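Local coordinates for copper homeostasis operon regulatory protein (Thermus thermophilus, PDB 3AAI) that probably binds operator DNA as a metal-sensing transcriptional repressor of the CsoR family, controlling copper homeostasis genes, at residues L21-H26 / G53-V58. Numbering follows the deposited sequence.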
loop_
_atom_site.group_PDB
_atom_site.type_symbol
_atom_site.label_atom_id
_atom_site.label_comp_id
_atom_site.label_asym_id
_atom_site.label_seq_id
_atom_site.Cartn_x
_atom_site.Cartn_y
_atom_site.Cartn_z
ATOM N N LEU A 21 7.058 2.237 -21.403
ATOM C CA LEU A 21 7.882 1.435 -22.300
ATOM C C LEU A 21 9.148 1.031 -21.530
ATOM O O LEU A 21 9.588 -0.110 -21.605
ATOM C CB LEU A 21 8.246 2.238 -23.555
ATOM C CG LEU A 21 8.997 1.455 -24.638
ATOM C CD1 LEU A 21 8.179 0.234 -25.036
ATOM C CD2 LEU A 21 9.250 2.346 -25.855
ATOM N N SER A 22 9.708 1.963 -20.767
ATOM C CA SER A 22 10.892 1.663 -19.969
ATOM C C SER A 22 10.514 0.692 -18.858
ATOM O O SER A 22 11.234 -0.267 -18.586
ATOM C CB SER A 22 11.473 2.940 -19.359
ATOM O OG SER A 22 11.925 3.819 -20.369
ATOM N N ALA A 23 9.376 0.940 -18.219
ATOM C CA ALA A 23 8.912 0.065 -17.148
ATOM C C ALA A 23 8.829 -1.361 -17.687
ATOM O O ALA A 23 9.267 -2.309 -17.032
ATOM C CB ALA A 23 7.548 0.528 -16.645
ATOM N N LYS A 24 8.271 -1.511 -18.886
ATOM C CA LYS A 24 8.151 -2.831 -19.508
ATOM C C LYS A 24 9.544 -3.425 -19.762
ATOM O O LYS A 24 9.776 -4.615 -19.546
ATOM C CB LYS A 24 7.377 -2.728 -20.824
ATOM C CG LYS A 24 7.513 -3.950 -21.715
ATOM C CD LYS A 24 6.939 -3.691 -23.089
ATOM C CE LYS A 24 7.515 -4.649 -24.112
ATOM N NZ LYS A 24 8.976 -4.436 -24.300
ATOM N N GLY A 25 10.469 -2.594 -20.227
ATOM C CA GLY A 25 11.827 -3.070 -20.453
ATOM C C GLY A 25 12.427 -3.554 -19.135
ATOM O O GLY A 25 13.123 -4.565 -19.089
ATOM N N HIS A 26 12.153 -2.824 -18.057
ATOM C CA HIS A 26 12.641 -3.184 -16.723
ATOM C C HIS A 26 12.010 -4.516 -16.314
ATOM O O HIS A 26 12.674 -5.404 -15.770
ATOM C CB HIS A 26 12.247 -2.092 -15.719
ATOM C CG HIS A 26 12.999 -2.146 -14.425
ATOM N ND1 HIS A 26 12.998 -1.101 -13.524
ATOM C CD2 HIS A 26 13.771 -3.115 -13.875
ATOM C CE1 HIS A 26 13.738 -1.425 -12.477
ATOM N NE2 HIS A 26 14.217 -2.640 -12.666
ATOM N N GLY A 53 7.386 1.258 -8.443
ATOM C CA GLY A 53 7.541 2.693 -8.259
ATOM C C GLY A 53 7.378 3.465 -9.561
ATOM O O GLY A 53 6.776 4.541 -9.588
ATOM N N ALA A 54 7.918 2.927 -10.650
ATOM C CA ALA A 54 7.806 3.589 -11.940
ATOM C C ALA A 54 6.336 3.631 -12.382
ATOM O O ALA A 54 5.883 4.613 -12.967
ATOM C CB ALA A 54 8.660 2.859 -12.978
ATOM N N LEU A 55 5.600 2.562 -12.097
ATOM C CA LEU A 55 4.187 2.485 -12.454
ATOM C C LEU A 55 3.420 3.525 -11.648
ATOM O O LEU A 55 2.575 4.240 -12.188
ATOM C CB LEU A 55 3.639 1.079 -12.174
ATOM C CG LEU A 55 4.283 -0.057 -12.979
ATOM C CD1 LEU A 55 3.698 -1.387 -12.536
ATOM C CD2 LEU A 55 4.054 0.153 -14.471
ATOM N N ASP A 56 3.736 3.614 -10.359
ATOM C CA ASP A 56 3.115 4.583 -9.458
ATOM C C ASP A 56 3.308 6.014 -9.959
ATOM O O ASP A 56 2.378 6.820 -9.920
ATOM C CB ASP A 56 3.722 4.467 -8.060
ATOM C CG ASP A 56 3.030 3.427 -7.208
ATOM O OD1 ASP A 56 3.626 2.999 -6.196
ATOM O OD2 ASP A 56 1.888 3.048 -7.542
ATOM N N ARG A 57 4.517 6.332 -10.417
ATOM C CA ARG A 57 4.801 7.674 -10.926
ATOM C C ARG A 57 3.968 8.002 -12.166
ATOM O O ARG A 57 3.589 9.156 -12.382
ATOM C CB ARG A 57 6.295 7.832 -11.237
ATOM C CG ARG A 57 7.165 7.883 -9.983
ATOM C CD ARG A 57 8.579 8.358 -10.291
ATOM N NE ARG A 57 9.375 7.357 -10.997
ATOM C CZ ARG A 57 9.854 6.249 -10.439
ATOM N NH1 ARG A 57 10.569 5.398 -11.165
ATOM N NH2 ARG A 57 9.626 5.994 -9.157
ATOM N N VAL A 58 3.694 6.996 -12.988
ATOM C CA VAL A 58 2.874 7.223 -14.168
ATOM C C VAL A 58 1.425 7.435 -13.712
ATOM O O VAL A 58 0.742 8.334 -14.191
ATOM C CB VAL A 58 2.941 6.032 -15.141
ATOM C CG1 VAL A 58 1.942 6.239 -16.287
ATOM C CG2 VAL A 58 4.358 5.907 -15.706
#
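A23 and A54 face each other where helix 10-34 runs alongside helix 41-69, and methyl groups alone make the contact between 21-26 and 53-58. Their methyls meet at 4.5 Å, A23 CB to A54 CB, both pointing into the interface. Of the CA atoms of the two segments, A23 CA and A54 CA are the nearest pair, 6.4 Å apart. L55 supplies the second apolar touch: its CG lies anti to the carbonyl carbon (chi1 -63°), and chi2 of 177° sends CD1 out anti to CA, which leaves the other branch, CD2, turned toward helix 10-34, 4.1 Å from A23 CB. The A23 methyl thus meets two methyls, A54 CB and L55 CD2.

A polar link lies to one side of this seam. One turn on from A23, H26 NE2 hydrogen-bonds to Q47 OE1 of helix 41-69, tying the same two helices together. L55 also packs on L20 and on V51 of the second subunit, so it joins the helix pair to the dimer's four-helix bundle.

With alanine at both positions the helices can run close, and no hydrogen bond or charge pair joins the two segments; they are held by van der Waals and hydrophobic packing alone, in a buried place.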